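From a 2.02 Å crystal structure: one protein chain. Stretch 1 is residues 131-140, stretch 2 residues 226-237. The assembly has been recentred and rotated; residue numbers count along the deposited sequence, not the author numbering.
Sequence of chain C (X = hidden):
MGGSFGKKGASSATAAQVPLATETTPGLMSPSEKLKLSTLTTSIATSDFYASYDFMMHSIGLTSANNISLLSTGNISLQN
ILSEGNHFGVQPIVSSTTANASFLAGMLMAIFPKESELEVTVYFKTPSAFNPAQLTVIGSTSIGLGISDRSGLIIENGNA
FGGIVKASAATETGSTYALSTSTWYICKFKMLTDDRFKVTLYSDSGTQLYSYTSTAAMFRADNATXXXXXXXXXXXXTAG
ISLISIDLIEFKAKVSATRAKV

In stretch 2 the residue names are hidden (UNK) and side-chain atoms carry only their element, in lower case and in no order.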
# COMPACT_ATOMS: atom_id res chain seq x y z
N ASN C 131 25.57 -11.37 19.78
CA ASN C 131 25.99 -10.35 20.73
C ASN C 131 24.95 -10.36 21.85
O ASN C 131 23.76 -10.50 21.57
CB ASN C 131 26.06 -8.99 20.02
CG ASN C 131 26.67 -7.89 20.87
OD1 ASN C 131 26.08 -7.43 21.85
ND2 ASN C 131 27.86 -7.44 20.48
N PRO C 132 25.40 -10.27 23.13
CA PRO C 132 24.46 -10.23 24.25
C PRO C 132 23.44 -9.08 24.20
O PRO C 132 22.42 -9.14 24.88
CB PRO C 132 25.37 -10.10 25.48
CG PRO C 132 26.72 -9.73 24.97
CD PRO C 132 26.80 -10.26 23.58
N ALA C 133 23.69 -8.08 23.36
CA ALA C 133 22.79 -6.94 23.20
C ALA C 133 21.59 -7.23 22.28
O ALA C 133 20.63 -6.44 22.24
CB ALA C 133 23.56 -5.73 22.69
N GLN C 134 21.65 -8.35 21.56
CA GLN C 134 20.58 -8.73 20.63
C GLN C 134 19.37 -9.33 21.34
O GLN C 134 19.49 -10.30 22.10
CB GLN C 134 21.10 -9.69 19.55
CG GLN C 134 22.24 -9.16 18.70
CD GLN C 134 23.07 -10.26 18.06
OE1 GLN C 134 22.92 -11.45 18.38
NE2 GLN C 134 23.97 -9.88 17.15
N LEU C 135 18.20 -8.75 21.08
CA LEU C 135 16.91 -9.26 21.56
C LEU C 135 15.90 -9.22 20.42
O LEU C 135 15.59 -8.16 19.88
CB LEU C 135 16.40 -8.45 22.77
CG LEU C 135 14.98 -8.71 23.32
CD1 LEU C 135 14.82 -10.11 23.92
CD2 LEU C 135 14.59 -7.68 24.35
N THR C 136 15.40 -10.40 20.06
CA THR C 136 14.39 -10.55 19.03
C THR C 136 13.21 -11.36 19.57
O THR C 136 13.40 -12.27 20.37
CB THR C 136 14.99 -11.24 17.77
OG1 THR C 136 16.14 -10.51 17.34
CG2 THR C 136 13.99 -11.28 16.63
N VAL C 137 12.00 -11.00 19.14
CA VAL C 137 10.79 -11.73 19.53
C VAL C 137 9.91 -12.00 18.30
O VAL C 137 9.70 -11.12 17.47
CB VAL C 137 9.92 -10.95 20.57
CG1 VAL C 137 8.75 -11.82 21.05
CG2 VAL C 137 10.76 -10.53 21.77
N ILE C 138 9.43 -13.23 18.19
CA ILE C 138 8.34 -13.56 17.28
C ILE C 138 7.13 -13.86 18.18
O ILE C 138 7.08 -14.89 18.85
CB ILE C 138 8.71 -14.71 16.29
CG1 ILE C 138 9.81 -14.24 15.33
CG2 ILE C 138 7.50 -15.10 15.45
CD1 ILE C 138 11.01 -15.17 15.27
N GLY C 139 6.19 -12.92 18.22
CA GLY C 139 5.04 -12.99 19.10
C GLY C 139 4.57 -11.59 19.46
O GLY C 139 4.74 -10.66 18.66
N SER C 140 3.99 -11.44 20.64
CA SER C 140 3.53 -10.14 21.13
C SER C 140 4.65 -9.40 21.83
O SER C 140 5.57 -10.01 22.38
CB SER C 140 2.32 -10.30 22.05
OG SER C 140 2.65 -11.06 23.20
N UNK C 226 1.20 -1.99 22.13
CA UNK C 226 1.73 -3.29 21.76
C UNK C 226 1.49 -3.60 20.28
O UNK C 226 0.70 -2.93 19.62
c UNK C 226 1.12 -4.37 22.64
N UNK C 227 2.21 -4.60 19.76
CA UNK C 227 1.98 -5.16 18.44
C UNK C 227 2.28 -6.65 18.50
O UNK C 227 2.92 -7.11 19.45
c UNK C 227 2.89 -4.50 17.40
n UNK C 227 1.48 -2.21 14.90
n UNK C 227 1.40 -2.50 17.02
c UNK C 227 2.22 -3.49 16.53
c UNK C 227 2.27 -3.30 15.19
c UNK C 227 0.97 -1.75 16.02
N UNK C 228 1.82 -7.40 17.51
CA UNK C 228 2.15 -8.82 17.38
C UNK C 228 2.83 -9.09 16.02
O UNK C 228 2.36 -8.63 14.99
c UNK C 228 -0.31 -9.44 16.75
c UNK C 228 0.34 -12.16 18.41
c UNK C 228 1.31 -11.25 17.65
c UNK C 228 0.91 -9.76 17.67
N UNK C 229 3.96 -9.80 16.05
CA UNK C 229 4.71 -10.07 14.83
C UNK C 229 6.19 -10.34 15.08
O UNK C 229 6.54 -11.22 15.87
N UNK C 230 7.04 -9.58 14.41
CA UNK C 230 8.49 -9.71 14.52
C UNK C 230 9.08 -8.40 15.03
O UNK C 230 8.76 -7.33 14.51
c UNK C 230 11.46 -10.89 13.42
c UNK C 230 9.09 -10.05 13.15
c UNK C 230 10.59 -9.87 13.04
c UNK C 230 12.85 -10.73 13.32
c UNK C 230 13.38 -9.55 12.82
c UNK C 230 12.54 -8.52 12.43
c UNK C 230 11.14 -8.68 12.55
N UNK C 231 9.93 -8.49 16.05
CA UNK C 231 10.65 -7.32 16.53
C UNK C 231 12.09 -7.70 16.86
O UNK C 231 12.33 -8.67 17.58
n UNK C 231 10.17 -3.27 21.37
c UNK C 231 10.51 -3.62 19.97
c UNK C 231 9.97 -6.74 17.77
c UNK C 231 10.55 -5.40 18.24
c UNK C 231 9.89 -4.92 19.52
N UNK C 232 13.04 -6.94 16.33
CA UNK C 232 14.44 -7.14 16.67
C UNK C 232 14.99 -5.83 17.21
O UNK C 232 14.63 -4.76 16.74
c UNK C 232 15.26 -7.71 15.49
c UNK C 232 15.57 -6.65 14.43
o UNK C 232 16.48 -8.29 15.97
N UNK C 233 15.86 -5.94 18.21
CA UNK C 233 16.21 -4.80 19.07
C UNK C 233 17.63 -4.91 19.60
O UNK C 233 18.15 -6.01 19.83
n UNK C 233 13.59 -2.21 22.21
c UNK C 233 15.31 -3.49 21.10
o UNK C 233 13.74 -4.41 22.64
c UNK C 233 14.15 -3.40 22.06
c UNK C 233 15.26 -4.77 20.26
N UNK C 234 18.26 -3.75 19.80
CA UNK C 234 19.56 -3.68 20.46
C UNK C 234 19.39 -3.05 21.83
O UNK C 234 18.85 -1.95 21.94
c UNK C 234 20.56 -2.90 19.62
s UNK C 234 22.23 -2.93 20.33
N UNK C 235 19.83 -3.75 22.87
CA UNK C 235 19.66 -3.30 24.25
C UNK C 235 20.68 -2.25 24.69
O UNK C 235 20.51 -1.62 25.73
c UNK C 235 19.72 -4.48 25.21
n UNK C 235 19.64 -8.49 27.10
c UNK C 235 18.49 -5.39 25.17
c UNK C 235 18.53 -6.43 26.28
c UNK C 235 19.51 -7.54 25.96
N UNK C 236 21.75 -2.09 23.91
CA UNK C 236 22.81 -1.14 24.25
C UNK C 236 22.89 0.02 23.26
O UNK C 236 22.26 0.00 22.19
c UNK C 236 24.16 -3.05 25.26
c UNK C 236 24.20 -1.83 24.34
o UNK C 236 24.63 -2.22 23.03
N UNK C 237 23.67 1.03 23.63
CA UNK C 237 23.83 2.23 22.84
C UNK C 237 25.08 2.15 21.95
O UNK C 237 25.70 3.18 21.67
c UNK C 237 23.88 3.46 23.75

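Position 226 has one side-chain carbon and makes no contact with stretch 1. It is Ala226.

Position 227 has one carbon, then a five-membered ring of three carbons and two nitrogens. The ring leads away from stretch 1. This is His227; ND1 donates to Ala226 O at 2.7 Å.

Position 228 has four carbons, forked at the first, with one arm two carbons long. A carbon of that arm lies near the backbone N of Ser140. This is Ile228; CG1 is 4.0 Å from Ser140 N.

Position 229 has no side-chain atoms, so it is Gly229. The chain turns a corner here, opposite Gly139. N of Gly229 donates to Gly139 O, and Gly139 N to Gly229 O, both at 2.9 Å. At either glycine a CB would jam against the carbonyl oxygen of the preceding residue.

Position 230 has one carbon, then a ring of six carbons. Ile138 approaches the ring edge, and a methyl of Thr136 is also near. This is Phe230; CD1 is 4.2 Å from Ile138 CG1, and CE1 is 3.5 Å from Thr136 CG2.

Position 231 has four carbons in a row ending in nitrogen. The end leads away from stretch 1. This is Lys231, with all four chi angles t. Val137 N donates to Lys231 O at 2.8 Å, and Lys231 N to Val137 O at 3.0 Å.

Position 232 has one carbon carrying an oxygen and a carbon. The oxygen meets the Thr136 hydroxyl. This is Thr232; OG1 shares a 2.6 Å hydrogen bond with Thr136 OG1, and either could donate.

Position 233 has three carbons, the third carrying oxygen and nitrogen. The oxygen lies near a methyl of Leu135. This is Gln233; OE1 is 3.8 Å from Leu135 CD2. Leu135 N donates to Gln233 O at 3.0 Å. The return bond, Gln233 N to Leu135 O, is 2.8 Å but bent and weak.

Position 234 has one carbon, then a sulfur, which lies against Ala133. This is Cys234; SG is 3.9 Å from Ala133 CB.

Position 235 has four carbons in a row ending in nitrogen. The last carbon nears Pro132 O. This is Lys235; CE is 3.5 Å from Pro132 O, and N donates to Ala133 O at 2.9 Å.

Position 236 has one carbon carrying an oxygen and a carbon. The oxygen nears Ala133. This is Thr236; OG1 is 3.7 Å from Ala133 CB.

Position 237 has one carbon, out of reach. It is Ala237.

The contact is an antiparallel pairing that buries 744 Å². Backbone hydrogen bonds carry it through a corner at the paired glycines. Thr136, Ile138, Phe230 and Thr232 share one face; Leu135, Val137, Lys231 and Gln233 share the other.

Stretch 2 226-237: AHIGFKTQCKTA
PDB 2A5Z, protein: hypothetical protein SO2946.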